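PDB 1YCO: branched-chain phosphotransacylase, which probably transfers branched-chain acyl groups between coenzyme A and phosphate. Local coordinates for residues Q16-A21 with N44-V49. Numbering follows the deposited sequence.
Sequences QLVKKA and NLWKYV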
# COMPACT_ATOMS: atom_id res chain seq x y z
N GLN A 16 26.80 -9.99 -12.25
CA GLN A 16 27.08 -9.01 -11.21
C GLN A 16 26.61 -9.53 -9.84
O GLN A 16 27.24 -9.26 -8.82
CB GLN A 16 26.37 -7.69 -11.55
CG GLN A 16 27.18 -6.43 -11.27
CD GLN A 16 26.35 -5.16 -11.35
OE1 GLN A 16 25.63 -4.93 -12.33
NE2 GLN A 16 26.44 -4.32 -10.32
N LEU A 17 25.51 -10.29 -9.84
CA LEU A 17 24.94 -10.88 -8.61
C LEU A 17 25.83 -11.97 -8.05
O LEU A 17 26.15 -11.99 -6.86
CB LEU A 17 23.55 -11.48 -8.90
CG LEU A 17 22.89 -12.27 -7.75
CD1 LEU A 17 22.73 -11.36 -6.54
CD2 LEU A 17 21.52 -12.79 -8.20
N VAL A 18 26.21 -12.90 -8.93
CA VAL A 18 27.06 -14.00 -8.55
C VAL A 18 28.36 -13.47 -7.94
O VAL A 18 28.74 -13.85 -6.83
CB VAL A 18 27.37 -14.89 -9.77
CG1 VAL A 18 28.33 -16.01 -9.37
CG2 VAL A 18 26.08 -15.47 -10.31
N LYS A 19 29.02 -12.57 -8.66
CA LYS A 19 30.27 -12.00 -8.16
C LYS A 19 30.07 -11.44 -6.75
O LYS A 19 30.82 -11.76 -5.82
CB LYS A 19 30.78 -10.90 -9.10
CG LYS A 19 31.27 -11.44 -10.43
CD LYS A 19 31.96 -10.38 -11.27
CE LYS A 19 32.48 -10.98 -12.58
NZ LYS A 19 33.10 -9.96 -13.50
N LYS A 20 29.04 -10.61 -6.59
CA LYS A 20 28.74 -10.01 -5.30
C LYS A 20 28.53 -11.09 -4.24
O LYS A 20 29.11 -11.04 -3.17
CB LYS A 20 27.49 -9.13 -5.40
CG LYS A 20 27.13 -8.43 -4.10
CD LYS A 20 25.89 -7.56 -4.28
CE LYS A 20 25.51 -6.85 -2.99
NZ LYS A 20 26.62 -5.98 -2.46
N ALA A 21 27.69 -12.07 -4.57
CA ALA A 21 27.38 -13.16 -3.65
C ALA A 21 28.61 -13.96 -3.25
O ALA A 21 28.84 -14.18 -2.06
CB ALA A 21 26.34 -14.08 -4.26
N ASN A 44 35.61 -18.32 -14.53
CA ASN A 44 35.16 -19.64 -14.12
C ASN A 44 34.29 -19.63 -12.84
O ASN A 44 34.24 -20.63 -12.12
CB ASN A 44 36.36 -20.57 -13.90
CG ASN A 44 36.32 -21.78 -14.81
OD1 ASN A 44 35.27 -22.41 -14.98
ND2 ASN A 44 37.47 -22.12 -15.40
N LEU A 45 33.62 -18.51 -12.58
CA LEU A 45 32.75 -18.38 -11.41
C LEU A 45 31.76 -19.56 -11.33
O LEU A 45 32.02 -20.56 -10.67
CB LEU A 45 31.98 -17.06 -11.47
CG LEU A 45 32.80 -15.77 -11.58
CD1 LEU A 45 31.86 -14.60 -11.84
CD2 LEU A 45 33.61 -15.53 -10.31
N TRP A 46 30.62 -19.42 -12.01
CA TRP A 46 29.60 -20.46 -12.01
C TRP A 46 29.95 -21.61 -12.96
O TRP A 46 31.02 -21.63 -13.57
CB TRP A 46 28.24 -19.89 -12.44
CG TRP A 46 28.21 -19.26 -13.82
CD1 TRP A 46 28.73 -19.76 -14.97
CD2 TRP A 46 27.59 -18.01 -14.17
NE1 TRP A 46 28.48 -18.91 -16.02
CE2 TRP A 46 27.78 -17.83 -15.56
CE3 TRP A 46 26.89 -17.03 -13.45
CZ2 TRP A 46 27.30 -16.71 -16.24
CZ3 TRP A 46 26.41 -15.92 -14.12
CH2 TRP A 46 26.62 -15.76 -15.51
N LYS A 47 29.03 -22.57 -13.06
CA LYS A 47 29.14 -23.73 -13.94
C LYS A 47 28.11 -23.56 -15.06
O LYS A 47 26.95 -23.95 -14.91
CB LYS A 47 28.84 -25.01 -13.16
CG LYS A 47 29.96 -25.49 -12.23
CD LYS A 47 31.01 -26.38 -12.94
CE LYS A 47 31.77 -25.64 -14.05
NZ LYS A 47 32.65 -24.53 -13.55
N TYR A 48 28.54 -22.98 -16.18
CA TYR A 48 27.67 -22.74 -17.33
C TYR A 48 27.15 -24.03 -17.98
O TYR A 48 27.86 -25.03 -18.05
CB TYR A 48 28.42 -21.93 -18.40
CG TYR A 48 27.63 -21.68 -19.67
CD1 TYR A 48 26.58 -20.76 -19.70
CD2 TYR A 48 27.91 -22.40 -20.83
CE1 TYR A 48 25.84 -20.54 -20.86
CE2 TYR A 48 27.17 -22.19 -22.00
CZ TYR A 48 26.14 -21.27 -22.01
OH TYR A 48 25.41 -21.08 -23.16
N VAL A 49 25.90 -24.01 -18.43
CA VAL A 49 25.30 -25.16 -19.10
C VAL A 49 24.32 -24.67 -20.19
O VAL A 49 23.25 -24.14 -19.88
CB VAL A 49 24.52 -26.08 -18.12
CG1 VAL A 49 23.95 -27.27 -18.88
CG2 VAL A 49 25.42 -26.56 -17.00
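Lys19 and Leu45 mark the nearest approach of the two backbones, with 7.6 Å between Lys19 CA and Leu45 CA. Residues 16-21 belong to helix 12-24. Residues 44-49 run from a loop into strand 47-50, an outermost strand of a parallel sheet in an alpha/beta domain. Helix 12-24 links strands 2-7 and 29-35 in a beta-alpha-beta crossover and packs against the sheet. The contact joins this helix to the loop entering the edge strand. It is apolar and small, burying 188 Å² in all.

The CA-CB bond of Val18 points toward the loop. Its CG2 meets the six-membered part of the Trp46 indole at the edge, in the ring plane, 3.6 Å from CE3. Trp46 CG sits between its own backbone N and carbonyl carbon (chi1 59°), which turns the indole toward the helix, so that its six-membered edge faces Val18. Trp46 NE1 donates a hydrogen bond to Asn39 OD1, which would help to hold the ring in this orientation. Phe31 of strand 29-35 touches both Val18 and Trp46, tying the pair to the neighbouring strand of the sheet. The other Val18 branch, CG1, lies more loosely, 4.3 Å from Leu45 CB.

Nearer the surface, Lys19 and Leu45 cross at about a right angle. The extended lysine chain offers its methylenes to one leucine methyl: Leu45 CD1 lies 3.5 Å from Lys19 CG and 3.7 Å from Lys19 CE.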